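Local coordinates for protein probable acetolactate synthase isozyme III (Small subunit) (Nitrosomonas europaea ATCC 19718, PDB 2PC6) that is probably the small, regulatory-type subunit of an acetolactate synthase, with an ACT domain followed by a second, ACT-like domain, and pairs with another copy of itself, at residues L90-A95 with L144-A149; R47-T52 with T151-L156; R94-D99 with T118-T123; L10-A15 with P43-M48; R86-V91 with T123-G128. All blocks are in the same frame, centred on the assembly; numbering follows the deposited sequence.

Interaction 1. Residues L90-A95 with L144-A149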
# COMPACT_ATOMS: atom_id res chain seq x y z
N LEU A 90 -8.79 4.09 -2.68
CA LEU A 90 -9.87 4.93 -2.19
C LEU A 90 -10.00 6.18 -3.09
O LEU A 90 -9.07 7.01 -3.19
CB LEU A 90 -9.52 5.36 -0.77
CG LEU A 90 -10.22 4.78 0.46
CD1 LEU A 90 -10.57 3.30 0.36
CD2 LEU A 90 -9.39 5.06 1.68
N VAL A 91 -11.18 6.34 -3.69
CA VAL A 91 -11.48 7.43 -4.61
C VAL A 91 -12.62 8.24 -4.04
O VAL A 91 -13.76 7.73 -3.92
CB VAL A 91 -11.98 6.86 -5.94
CG1 VAL A 91 -12.09 7.95 -6.93
CG2 VAL A 91 -11.04 5.84 -6.42
N LYS A 92 -12.36 9.51 -3.72
CA LYS A 92 -13.46 10.37 -3.24
C LYS A 92 -13.98 11.19 -4.41
O LYS A 92 -13.21 11.87 -5.06
CB LYS A 92 -12.99 11.26 -2.08
CG LYS A 92 -13.94 12.35 -1.69
CD LYS A 92 -13.33 13.31 -0.63
CE LYS A 92 -12.97 12.51 0.63
NZ LYS A 92 -12.26 13.34 1.64
N VAL A 93 -15.28 11.10 -4.67
CA VAL A 93 -15.89 11.64 -5.87
C VAL A 93 -17.05 12.53 -5.50
O VAL A 93 -17.77 12.26 -4.54
CB VAL A 93 -16.45 10.52 -6.82
CG1 VAL A 93 -15.35 9.75 -7.48
CG2 VAL A 93 -17.44 9.57 -6.05
N ARG A 94 -17.21 13.58 -6.29
CA ARG A 94 -18.29 14.49 -6.20
C ARG A 94 -19.48 13.74 -6.77
O ARG A 94 -19.39 13.15 -7.85
CB ARG A 94 -17.92 15.72 -7.06
CG ARG A 94 -19.01 16.75 -7.35
CD ARG A 94 -19.58 17.42 -6.09
NE ARG A 94 -18.65 18.20 -5.29
CZ ARG A 94 -18.43 18.00 -4.00
NH1 ARG A 94 -19.06 17.00 -3.38
NH2 ARG A 94 -17.59 18.76 -3.32
N ALA A 95 -20.59 13.73 -6.05
CA ALA A 95 -21.71 12.95 -6.50
C ALA A 95 -23.00 13.67 -6.16
O ALA A 95 -23.54 13.48 -5.08
CB ALA A 95 -21.68 11.50 -5.91
N LEU A 144 -14.97 14.86 -11.71
CA LEU A 144 -15.58 14.31 -10.50
C LEU A 144 -14.57 13.90 -9.45
O LEU A 144 -14.92 13.84 -8.28
CB LEU A 144 -16.54 13.15 -10.79
CG LEU A 144 -17.64 13.58 -11.76
CD1 LEU A 144 -18.64 12.48 -12.11
CD2 LEU A 144 -18.32 14.84 -11.24
N ILE A 145 -13.33 13.63 -9.80
CA ILE A 145 -12.53 13.08 -8.72
C ILE A 145 -12.10 14.16 -7.75
O ILE A 145 -11.47 15.13 -8.15
CB ILE A 145 -11.37 12.30 -9.25
CG1 ILE A 145 -11.92 11.00 -9.84
CG2 ILE A 145 -10.37 12.01 -8.14
CD1 ILE A 145 -10.95 10.32 -10.75
N LEU A 146 -12.44 14.03 -6.47
CA LEU A 146 -11.94 15.03 -5.51
C LEU A 146 -10.52 14.76 -5.02
O LEU A 146 -9.70 15.68 -4.94
CB LEU A 146 -12.88 15.19 -4.32
CG LEU A 146 -14.28 15.67 -4.64
CD1 LEU A 146 -15.17 15.41 -3.45
CD2 LEU A 146 -14.21 17.15 -4.96
N GLU A 147 -10.24 13.50 -4.67
CA GLU A 147 -8.87 13.02 -4.36
C GLU A 147 -8.89 11.48 -4.36
O GLU A 147 -9.95 10.88 -4.39
CB GLU A 147 -8.37 13.56 -3.01
CG GLU A 147 -9.28 13.15 -1.89
CD GLU A 147 -8.89 13.69 -0.53
OE1 GLU A 147 -7.78 14.22 -0.34
OE2 GLU A 147 -9.74 13.58 0.39
N ILE A 148 -7.73 10.88 -4.30
CA ILE A 148 -7.53 9.44 -4.46
C ILE A 148 -6.38 9.00 -3.56
O ILE A 148 -5.36 9.68 -3.49
CB ILE A 148 -7.13 9.14 -5.92
CG1 ILE A 148 -8.36 9.02 -6.80
CG2 ILE A 148 -6.24 7.89 -6.06
CD1 ILE A 148 -7.92 8.74 -8.26
N ALA A 149 -6.55 7.87 -2.87
CA ALA A 149 -5.49 7.25 -2.09
C ALA A 149 -5.46 5.78 -2.43
O ALA A 149 -6.43 5.04 -2.27
CB ALA A 149 -5.67 7.48 -0.62
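Leu144, just before strand 145-157, receives Arg94 N on its carbonyl O at 3.0 Å, which starts an antiparallel pairing with strand 83-94 in the sheet of the C-terminal, ACT-like domain. A classic beta bulge follows: Leu146 and Glu147 both face Lys92, and the register slips by one residue. Before the bulge, Ile145 lies beside Val93 on the face that also carries Val91 and Ile148. Leu146 N then gives Lys92 O a bond of 2.7 Å, while the second approach to that oxygen, from Glu147 N, is weak. The Leu146 side chain crosses that of Lys92 at a slant, CD1 3.7 Å from Lys92 CG and over one face of the Arg94 guanidinium, toward its rim; Arg94 NH1 binds Glu120 O. Glu147 accepts Lys92 N on its backbone O. On the other face the two side chains run alongside each other, and Lys92 NZ makes a salt bridge to Glu147 OE2 at 2.8 Å; NZ is also bound by Ser157 O and Gly159 O of the second subunit, and Glu147 OE1 pairs with Arg47 of that subunit. Ile148 sets CG1 beside Val91 CG1 at 3.9 Å, under helix 130-139. Ala149 closes the pairing with two bonds to Leu90, Leu90 N meeting Ala149 O at 2.6 Å.

Interaction 2. Residues R47-T52 with T151-L156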
# COMPACT_ATOMS: atom_id res chain seq x y z
N ARG A 47 8.18 -6.54 4.31
CA ARG A 47 8.08 -7.00 2.93
C ARG A 47 7.78 -5.78 2.08
O ARG A 47 6.83 -5.04 2.30
CB ARG A 47 6.97 -8.06 2.78
CG ARG A 47 6.58 -8.48 1.34
CD ARG A 47 7.54 -9.52 0.83
NE ARG A 47 7.26 -10.03 -0.52
CZ ARG A 47 6.93 -11.29 -0.80
NH1 ARG A 47 6.77 -12.18 0.17
NH2 ARG A 47 6.74 -11.67 -2.04
N MSE A 48 8.63 -5.54 1.11
CA MSE A 48 8.41 -4.39 0.29
C MSE A 48 8.08 -4.85 -1.09
O MSE A 48 8.72 -5.76 -1.62
CB MSE A 48 9.64 -3.52 0.25
CG MSE A 48 9.48 -2.29 -0.62
SE MSE A 48 11.09 -1.13 -0.50
CE MSE A 48 11.12 -0.80 1.48
N THR A 49 7.08 -4.20 -1.66
CA THR A 49 6.77 -4.38 -3.04
C THR A 49 6.95 -3.03 -3.71
O THR A 49 6.26 -2.08 -3.38
CB THR A 49 5.34 -4.88 -3.25
OG1 THR A 49 5.13 -6.06 -2.45
CG2 THR A 49 5.13 -5.21 -4.68
N LEU A 50 7.86 -3.00 -4.66
CA LEU A 50 8.17 -1.81 -5.35
C LEU A 50 7.98 -1.99 -6.87
O LEU A 50 8.36 -3.02 -7.45
CB LEU A 50 9.63 -1.53 -5.04
CG LEU A 50 10.26 -0.26 -5.52
CD1 LEU A 50 11.51 -0.16 -4.71
CD2 LEU A 50 10.58 -0.38 -7.01
N VAL A 51 7.38 -1.00 -7.52
CA VAL A 51 7.21 -1.06 -8.96
C VAL A 51 8.12 -0.03 -9.58
O VAL A 51 8.10 1.14 -9.19
CB VAL A 51 5.77 -0.74 -9.40
CG1 VAL A 51 5.68 -0.62 -10.91
CG2 VAL A 51 4.81 -1.77 -8.87
N THR A 52 8.91 -0.46 -10.57
CA THR A 52 9.76 0.43 -11.33
C THR A 52 9.63 0.24 -12.86
O THR A 52 9.18 -0.82 -13.35
CB THR A 52 11.23 0.38 -10.83
OG1 THR A 52 11.97 1.45 -11.45
CG2 THR A 52 11.91 -1.00 -11.11
N THR A 151 -2.89 2.38 -2.68
CA THR A 151 -1.91 1.76 -1.77
C THR A 151 -0.66 1.29 -2.44
O THR A 151 0.28 0.87 -1.74
CB THR A 151 -2.40 0.47 -1.05
OG1 THR A 151 -2.79 -0.51 -2.03
CG2 THR A 151 -3.49 0.76 -0.11
N GLY A 152 -0.64 1.30 -3.78
CA GLY A 152 0.47 0.65 -4.46
C GLY A 152 0.40 -0.87 -4.30
O GLY A 152 -0.13 -1.39 -3.31
N VAL A 153 0.91 -1.56 -5.31
CA VAL A 153 0.78 -3.00 -5.46
C VAL A 153 1.30 -3.79 -4.29
O VAL A 153 2.27 -3.44 -3.63
CB VAL A 153 1.51 -3.50 -6.72
CG1 VAL A 153 1.57 -5.04 -6.70
CG2 VAL A 153 0.79 -3.03 -7.98
N SER A 154 0.60 -4.87 -4.02
CA SER A 154 1.12 -5.87 -3.16
C SER A 154 1.04 -7.21 -3.91
O SER A 154 -0.01 -7.56 -4.46
CB SER A 154 0.30 -5.88 -1.92
OG SER A 154 0.45 -7.14 -1.32
N GLY A 155 2.15 -7.94 -3.97
CA GLY A 155 2.19 -9.20 -4.70
C GLY A 155 2.88 -10.37 -4.03
O GLY A 155 3.71 -10.21 -3.12
N LEU A 156 2.55 -11.56 -4.49
CA LEU A 156 3.22 -12.77 -4.03
C LEU A 156 3.43 -13.64 -5.26
O LEU A 156 2.68 -13.52 -6.24
CB LEU A 156 2.36 -13.51 -2.99
CG LEU A 156 2.13 -12.87 -1.61
CD1 LEU A 156 1.23 -13.74 -0.69
CD2 LEU A 156 3.49 -12.55 -0.95
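Strand 47-52 and the short strand piece 154-156 cross steeply, at 108° with their axes 7.1 Å apart, and come closest in backbone terms at Thr49 and Ser154, whose CA atoms are 5.8 Å apart. This is packing between domains: strand 45-54 belongs to the N-terminal ACT domain, and the end of strand 145-157 to the ACT-like domain that follows it. Thr49 sits at the middle, its CB 3.4 Å from Val153 O. With CG2 anti to the backbone N, the methyl meets Val153 CG1 obliquely at 4.1 Å. Two residues further along the strand, on the same side, Val51 CG2 faces Val153 CG2 at 4.3 Å. At the other end Leu156 CD2 lies over one face of the Arg47 guanidinium, 3.5 Å from Arg47 NH1, and Gly155 O lies 3.5 Å from Arg47 NH2. The charged nitrogens bond outside this pair of segments: NH2 to Ser8 OG, and NH1 in a salt bridge with Glu147 of the second subunit. Leu156 also packs on Ala149 of that subunit. Methyl groups, a guanidinium and backbone carbonyls thus meet without direct hydrogen bonding between the segments, consistent with a junction fitted largely by shape, the arginine's charge being answered across the dimer.

Interaction 3. Residues R94-D99 with T118-T123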
# COMPACT_ATOMS: atom_id res chain seq x y z
N ARG A 94 -17.21 13.58 -6.29
CA ARG A 94 -18.29 14.49 -6.20
C ARG A 94 -19.48 13.74 -6.77
O ARG A 94 -19.39 13.15 -7.85
CB ARG A 94 -17.92 15.72 -7.06
CG ARG A 94 -19.01 16.75 -7.35
CD ARG A 94 -19.58 17.42 -6.09
NE ARG A 94 -18.65 18.20 -5.29
CZ ARG A 94 -18.43 18.00 -4.00
NH1 ARG A 94 -19.06 17.00 -3.38
NH2 ARG A 94 -17.59 18.76 -3.32
N ALA A 95 -20.59 13.73 -6.05
CA ALA A 95 -21.71 12.95 -6.50
C ALA A 95 -23.00 13.67 -6.16
O ALA A 95 -23.54 13.48 -5.08
CB ALA A 95 -21.68 11.50 -5.91
N VAL A 96 -23.47 14.48 -7.11
CA VAL A 96 -24.72 15.22 -6.97
C VAL A 96 -25.62 15.01 -8.21
O VAL A 96 -25.12 14.85 -9.34
CB VAL A 96 -24.47 16.75 -6.66
CG1 VAL A 96 -23.10 16.97 -5.98
CG2 VAL A 96 -24.57 17.62 -7.91
N GLY A 97 -26.94 15.02 -7.97
CA GLY A 97 -27.96 14.71 -8.96
C GLY A 97 -27.74 13.37 -9.65
O GLY A 97 -27.48 12.32 -9.01
N LYS A 98 -27.83 13.40 -10.97
CA LYS A 98 -27.77 12.16 -11.71
C LYS A 98 -26.41 11.47 -11.54
O LYS A 98 -26.29 10.28 -11.77
CB LYS A 98 -28.24 12.33 -13.18
CG LYS A 98 -27.46 13.31 -14.07
N ASP A 99 -25.39 12.21 -11.09
CA ASP A 99 -24.08 11.59 -10.96
C ASP A 99 -24.02 10.68 -9.76
O ASP A 99 -23.15 9.82 -9.69
CB ASP A 99 -22.99 12.64 -10.89
CG ASP A 99 -22.61 13.13 -12.25
OD1 ASP A 99 -22.83 12.37 -13.21
OD2 ASP A 99 -22.09 14.26 -12.36
N THR A 118 -21.90 11.46 1.91
CA THR A 118 -22.77 12.64 2.20
C THR A 118 -23.72 12.88 1.03
O THR A 118 -23.62 12.22 -0.05
CB THR A 118 -21.98 13.94 2.31
OG1 THR A 118 -21.72 14.40 0.98
CG2 THR A 118 -20.70 13.75 3.08
N ASN A 119 -24.60 13.86 1.22
CA ASN A 119 -25.47 14.34 0.15
C ASN A 119 -24.80 14.72 -1.17
O ASN A 119 -25.48 14.73 -2.20
CB ASN A 119 -26.27 15.51 0.63
CG ASN A 119 -27.61 15.08 1.19
OD1 ASN A 119 -27.97 13.91 1.06
ND2 ASN A 119 -28.35 16.03 1.82
N GLU A 120 -23.49 15.01 -1.15
CA GLU A 120 -22.81 15.52 -2.33
C GLU A 120 -21.57 14.73 -2.67
O GLU A 120 -20.91 15.00 -3.68
CB GLU A 120 -22.42 16.97 -2.11
CG GLU A 120 -23.59 17.97 -2.01
CD GLU A 120 -24.25 18.05 -0.62
OE1 GLU A 120 -23.57 17.71 0.37
OE2 GLU A 120 -25.45 18.47 -0.52
N LEU A 121 -21.21 13.76 -1.83
CA LEU A 121 -20.04 12.94 -2.16
C LEU A 121 -20.09 11.44 -1.80
O LEU A 121 -20.91 11.01 -0.99
CB LEU A 121 -18.76 13.61 -1.65
CG LEU A 121 -18.30 13.52 -0.22
CD1 LEU A 121 -17.74 12.12 0.13
CD2 LEU A 121 -17.20 14.58 -0.04
N TYR A 122 -19.21 10.66 -2.43
CA TYR A 122 -19.00 9.28 -2.04
C TYR A 122 -17.51 9.04 -1.91
O TYR A 122 -16.71 9.60 -2.71
CB TYR A 122 -19.46 8.35 -3.14
CG TYR A 122 -20.95 8.22 -3.39
CD1 TYR A 122 -21.87 8.21 -2.35
CD2 TYR A 122 -21.41 8.01 -4.69
CE1 TYR A 122 -23.19 8.01 -2.60
CE2 TYR A 122 -22.72 7.83 -4.94
CZ TYR A 122 -23.61 7.84 -3.90
OH TYR A 122 -24.93 7.65 -4.17
N THR A 123 -17.12 8.19 -0.96
CA THR A 123 -15.79 7.65 -1.03
C THR A 123 -15.90 6.19 -1.37
O THR A 123 -16.54 5.45 -0.63
CB THR A 123 -15.01 7.86 0.23
OG1 THR A 123 -14.83 9.26 0.38
CG2 THR A 123 -13.61 7.27 0.09
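Ala95 N and Arg94 NH1 both donate to Glu120 O, each at 2.7 Å, and reach it from opposite faces of the carbonyl plane. The backbone bond is nearly straight (172°), whereas the guanidinium bond is more bent (142°). The arginine chain bends at chi2 and chi3. Its NH1 meets the oxygen with the acceptor lying in the guanidinium plane; NH2 is left to a salt bridge with Glu160 of the second subunit. Within 118-123, Thr118 OG1 accepts from both Glu120 N (2.8 Å) and Leu121 N (2.9 Å), forming an ST turn and an ST motif that shape the tight connection between strands 113-118 and 121-128. Strand 83-94 runs out here beside that hairpin, Arg94 facing Leu121 as an antiparallel non-hydrogen-bonded pair, before the chain turns into helix 98-109 of the ACT-like domain. Arg100 of that helix binds the carbonyl oxygens of both Ala95 and Thr118. Apolar packing is slight. Ala95 CB rests 3.7 Å from Tyr122 CD2, with Met103 of the helix touching both residues. At the solvent-facing margin the Val96 side chain crosses that of Glu120 at a slant, Val96 CG1 lying 3.9 Å from Glu120 CB.

Interaction 4. Residues L10-A15 with P43-M48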
# COMPACT_ATOMS: atom_id res chain seq x y z
N LEU A 10 12.55 -8.51 1.10
CA LEU A 10 12.53 -8.64 2.52
C LEU A 10 13.57 -7.69 3.12
O LEU A 10 14.73 -7.64 2.69
CB LEU A 10 12.84 -10.08 2.93
CG LEU A 10 11.73 -11.14 3.03
CD1 LEU A 10 12.30 -12.43 3.55
CD2 LEU A 10 10.49 -10.74 3.87
N MSE A 11 13.17 -6.92 4.11
CA MSE A 11 14.15 -6.11 4.78
C MSE A 11 13.96 -5.92 6.25
O MSE A 11 12.85 -6.04 6.76
CB MSE A 11 14.30 -4.76 4.10
CG MSE A 11 13.04 -4.12 3.64
SE MSE A 11 13.53 -2.26 3.74
CE MSE A 11 12.37 -1.60 5.34
N GLU A 12 15.09 -5.66 6.90
CA GLU A 12 15.14 -5.25 8.30
C GLU A 12 14.12 -4.17 8.62
O GLU A 12 14.20 -3.05 8.10
CB GLU A 12 16.55 -4.74 8.66
CG GLU A 12 17.74 -5.71 8.34
CD GLU A 12 17.75 -7.04 9.15
OE1 GLU A 12 16.76 -7.42 9.82
OE2 GLU A 12 18.79 -7.72 9.09
N ASN A 13 13.13 -4.51 9.45
CA ASN A 13 12.15 -3.55 9.90
C ASN A 13 12.76 -2.56 10.91
O ASN A 13 12.47 -2.57 12.14
CB ASN A 13 10.92 -4.26 10.45
CG ASN A 13 9.81 -3.29 10.82
OD1 ASN A 13 9.77 -2.13 10.37
ND2 ASN A 13 8.92 -3.76 11.65
N GLU A 14 13.62 -1.69 10.39
CA GLU A 14 14.36 -0.76 11.26
C GLU A 14 14.43 0.65 10.66
O GLU A 14 14.14 0.84 9.46
CB GLU A 14 15.75 -1.30 11.62
CG GLU A 14 16.66 -1.48 10.42
CD GLU A 14 18.03 -2.06 10.74
OE1 GLU A 14 18.20 -2.67 11.82
OE2 GLU A 14 18.94 -1.92 9.91
N ALA A 15 14.82 1.60 11.51
CA ALA A 15 14.80 3.04 11.20
C ALA A 15 15.89 3.35 10.18
O ALA A 15 17.08 3.09 10.41
CB ALA A 15 15.02 3.89 12.50
N PRO A 43 8.39 -9.89 12.92
CA PRO A 43 8.38 -8.42 13.07
C PRO A 43 9.74 -7.79 12.91
O PRO A 43 9.84 -6.56 12.88
CB PRO A 43 7.86 -8.19 14.50
CG PRO A 43 7.63 -9.60 15.11
CD PRO A 43 8.30 -10.60 14.21
N THR A 44 10.79 -8.59 12.79
CA THR A 44 12.10 -7.99 12.48
C THR A 44 12.23 -7.67 11.00
O THR A 44 13.08 -6.85 10.62
CB THR A 44 13.32 -8.85 12.94
OG1 THR A 44 13.45 -10.01 12.11
CG2 THR A 44 13.18 -9.26 14.40
N LEU A 45 11.38 -8.30 10.18
CA LEU A 45 11.44 -8.20 8.72
C LEU A 45 10.17 -7.65 8.10
O LEU A 45 9.04 -8.10 8.41
CB LEU A 45 11.76 -9.56 8.09
CG LEU A 45 13.15 -10.14 8.37
CD1 LEU A 45 13.18 -11.61 8.00
CD2 LEU A 45 14.26 -9.37 7.61
N SER A 46 10.35 -6.70 7.19
CA SER A 46 9.24 -6.14 6.44
C SER A 46 9.32 -6.59 5.00
O SER A 46 10.37 -6.96 4.52
CB SER A 46 9.28 -4.61 6.53
OG SER A 46 8.90 -4.17 7.83
N ARG A 47 8.18 -6.54 4.31
CA ARG A 47 8.08 -7.00 2.93
C ARG A 47 7.78 -5.78 2.08
O ARG A 47 6.83 -5.04 2.30
CB ARG A 47 6.97 -8.06 2.78
CG ARG A 47 6.58 -8.48 1.34
CD ARG A 47 7.54 -9.52 0.83
NE ARG A 47 7.26 -10.03 -0.52
CZ ARG A 47 6.93 -11.29 -0.80
NH1 ARG A 47 6.77 -12.18 0.17
NH2 ARG A 47 6.74 -11.67 -2.04
N MSE A 48 8.63 -5.54 1.11
CA MSE A 48 8.41 -4.39 0.29
C MSE A 48 8.08 -4.85 -1.09
O MSE A 48 8.72 -5.76 -1.62
CB MSE A 48 9.64 -3.52 0.25
CG MSE A 48 9.48 -2.29 -0.62
SE MSE A 48 11.09 -1.13 -0.50
CE MSE A 48 11.12 -0.80 1.48
O HOH W 1 7.79 -1.71 8.20
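Asn13 N binds Thr44 O at 2.6 Å, and its side chain extends the same grip: ND2 donates to Pro43 O at 3.2 Å, with that oxygen close to the amide plane. The two donors of one residue thus hold successive carbonyls of the 43-44 turn. CG of Asn13 stands anti to the backbone N (chi1 -175°), which carries the amide over toward Pro43 and Ser46. At the OD1 end of the amide, a water bonded to Ser46 OG at 2.7 Å also reaches Asn13 OD1, an oxygen that is bound as well by Asn31 of the second subunit. Further along, Met11 and Ser46 form an antiparallel hydrogen-bonded pair, Ser46 N giving Met11 O a bond of 2.6 Å and Met11 N returning one to Ser46 O. Asn13 is also the centre of an inverse gamma turn, where the chain leaves strand 3-12.

Packing lies on either side of these bonds. The selenium of Met11, a selenomethionine, approaches CE of the selenomethionine Met48 at 3.6 Å. Leu45 CD2 lies 3.7 Å from Met11 O, and Leu10 CD2 comes 3.8 Å from Ser46 O. These are central strands of the four-stranded antiparallel sheet of the N-terminal ACT domain. Strand 72-77 adjoins 3-12 on one flank and 34-39 adjoins 45-54 on the other, while helix 17-28 covers Met11 through Ala17 and Met48 through Leu18 and Val21.

Interaction 5. Residues R86-V91 with T123-G128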
# COMPACT_ATOMS: atom_id res chain seq x y z
N ARG A 86 -2.42 -7.35 -6.22
CA ARG A 86 -3.61 -6.61 -5.88
C ARG A 86 -3.24 -5.26 -5.40
O ARG A 86 -2.17 -5.05 -4.84
CB ARG A 86 -4.47 -7.31 -4.82
CG ARG A 86 -5.12 -8.61 -5.31
CD ARG A 86 -6.02 -8.36 -6.50
NE ARG A 86 -6.81 -9.56 -6.86
CZ ARG A 86 -6.35 -10.50 -7.69
NH1 ARG A 86 -5.13 -10.35 -8.20
NH2 ARG A 86 -7.07 -11.60 -8.00
N GLU A 87 -4.11 -4.31 -5.67
CA GLU A 87 -3.93 -3.00 -5.13
C GLU A 87 -5.24 -2.58 -4.51
O GLU A 87 -6.31 -3.01 -4.95
CB GLU A 87 -3.57 -2.07 -6.26
CG GLU A 87 -3.01 -0.74 -5.76
CD GLU A 87 -2.49 0.10 -6.94
OE1 GLU A 87 -2.53 -0.42 -8.11
OE2 GLU A 87 -2.05 1.25 -6.67
N LEU A 88 -5.15 -1.73 -3.49
CA LEU A 88 -6.34 -1.09 -2.95
C LEU A 88 -6.35 0.41 -3.24
O LEU A 88 -5.33 1.09 -3.20
CB LEU A 88 -6.50 -1.37 -1.45
CG LEU A 88 -7.75 -0.78 -0.74
CD1 LEU A 88 -8.24 -1.70 0.34
CD2 LEU A 88 -7.33 0.48 -0.12
N MSE A 89 -7.52 0.93 -3.51
CA MSE A 89 -7.67 2.32 -3.82
C MSE A 89 -8.94 2.88 -3.19
O MSE A 89 -10.01 2.26 -3.19
CB MSE A 89 -7.69 2.49 -5.32
CG MSE A 89 -8.09 3.83 -5.79
SE MSE A 89 -7.85 3.96 -7.75
CE MSE A 89 -9.33 2.79 -8.31
N LEU A 90 -8.79 4.09 -2.68
CA LEU A 90 -9.87 4.93 -2.19
C LEU A 90 -10.00 6.18 -3.09
O LEU A 90 -9.07 7.01 -3.19
CB LEU A 90 -9.52 5.36 -0.77
CG LEU A 90 -10.22 4.78 0.46
CD1 LEU A 90 -10.57 3.30 0.36
CD2 LEU A 90 -9.39 5.06 1.68
N VAL A 91 -11.18 6.34 -3.69
CA VAL A 91 -11.48 7.43 -4.61
C VAL A 91 -12.62 8.24 -4.04
O VAL A 91 -13.76 7.73 -3.92
CB VAL A 91 -11.98 6.86 -5.94
CG1 VAL A 91 -12.09 7.95 -6.93
CG2 VAL A 91 -11.04 5.84 -6.42
N THR A 123 -17.12 8.19 -0.96
CA THR A 123 -15.79 7.65 -1.03
C THR A 123 -15.90 6.19 -1.37
O THR A 123 -16.54 5.45 -0.63
CB THR A 123 -15.01 7.86 0.23
OG1 THR A 123 -14.83 9.26 0.38
CG2 THR A 123 -13.61 7.27 0.09
N ILE A 124 -15.30 5.80 -2.49
CA ILE A 124 -15.40 4.42 -3.02
C ILE A 124 -14.14 3.60 -2.79
O ILE A 124 -13.05 4.07 -3.06
CB ILE A 124 -15.74 4.44 -4.53
CG1 ILE A 124 -17.04 5.24 -4.76
CG2 ILE A 124 -15.90 3.03 -5.07
CD1 ILE A 124 -17.36 5.60 -6.21
N GLU A 125 -14.29 2.38 -2.30
CA GLU A 125 -13.17 1.50 -2.06
C GLU A 125 -13.09 0.44 -3.16
O GLU A 125 -14.07 -0.27 -3.41
CB GLU A 125 -13.37 0.84 -0.73
CG GLU A 125 -12.27 -0.10 -0.31
CD GLU A 125 -12.81 -1.23 0.55
OE1 GLU A 125 -13.30 -1.04 1.71
OE2 GLU A 125 -12.76 -2.37 0.03
N LEU A 126 -11.93 0.34 -3.82
CA LEU A 126 -11.73 -0.61 -4.91
C LEU A 126 -10.51 -1.46 -4.66
O LEU A 126 -9.49 -0.94 -4.22
CB LEU A 126 -11.38 0.16 -6.16
CG LEU A 126 -12.42 0.28 -7.25
CD1 LEU A 126 -13.00 1.77 -7.24
CD2 LEU A 126 -11.73 -0.03 -8.60
N THR A 127 -10.60 -2.76 -4.99
CA THR A 127 -9.46 -3.63 -4.96
C THR A 127 -9.46 -4.45 -6.24
O THR A 127 -10.52 -4.77 -6.77
CB THR A 127 -9.52 -4.54 -3.76
OG1 THR A 127 -9.63 -3.75 -2.58
CG2 THR A 127 -8.21 -5.27 -3.60
N GLY A 128 -8.28 -4.77 -6.76
CA GLY A 128 -8.17 -5.49 -8.03
C GLY A 128 -6.74 -5.46 -8.53
O GLY A 128 -5.83 -5.06 -7.82
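Arg86 lays CD 3.6 Å from Gly128 O as strand 83-94 begins its antiparallel run beside strand 121-128, the central pair of the ACT-like domain's sheet. Glu87 exchanges two backbone bonds with Gly128, and its carboxylate turns to Arg150 in a salt bridge. Leu88 follows on the opposite face, reaching across Thr127 so that its CD1 lies 3.8 Å from Thr127 OG1; the methyl CG2 of Thr127 instead approaches Glu87 O at 3.2 Å. Met89, a selenomethionine, is paired with Leu126 by two bonds of 2.8 Å, Met89 N to Leu126 O and Leu126 N to Met89 O. Its chain bends at chi3 (71°) and brings CE to Leu126 CD2 at 3.7 Å, the two side chains lying alongside each other beneath helix 130-139. Leu90 puts CD1 against the aliphatic stem of Glu125, 3.9 Å from CG, while the acid's OE1 pairs with Arg86 of the second subunit. Val91 completes the pairing with two bonds to Ile124. The two faces therefore differ in chemistry: one is mostly apolar, with Met89, Leu126 and Val91 under helix 130-139 and the paired Glu87 at its end, whereas Leu88, Thr127 and Glu125 meet the second subunit with mixed apolar and polar groups.

How the interactions relate
Interactions 1, 3 and 5 belong to one sheet, that of the ACT-like domain. Strand 83-94 is its shared element, paired with 145-157 in interaction 1 and with 121-128 in interaction 5, their centres about 11 Å apart; interaction 3 takes up the far end of the strand, its centre about 10 Å from that of interaction 1 and joined to it by a probable hydrogen bond from Val93 N to Tyr122 O. Interaction 4 lies in the N-terminal ACT domain, its centre about 41 Å from that of interaction 3. Interaction 2 bridges the domains, using strand 45-54 of interaction 4 and strand 145-157 of interaction 1. The calcium ion, at Asn67, Leu69 and Val72, is about 9 Å from the Glu12 side chain in interaction 4.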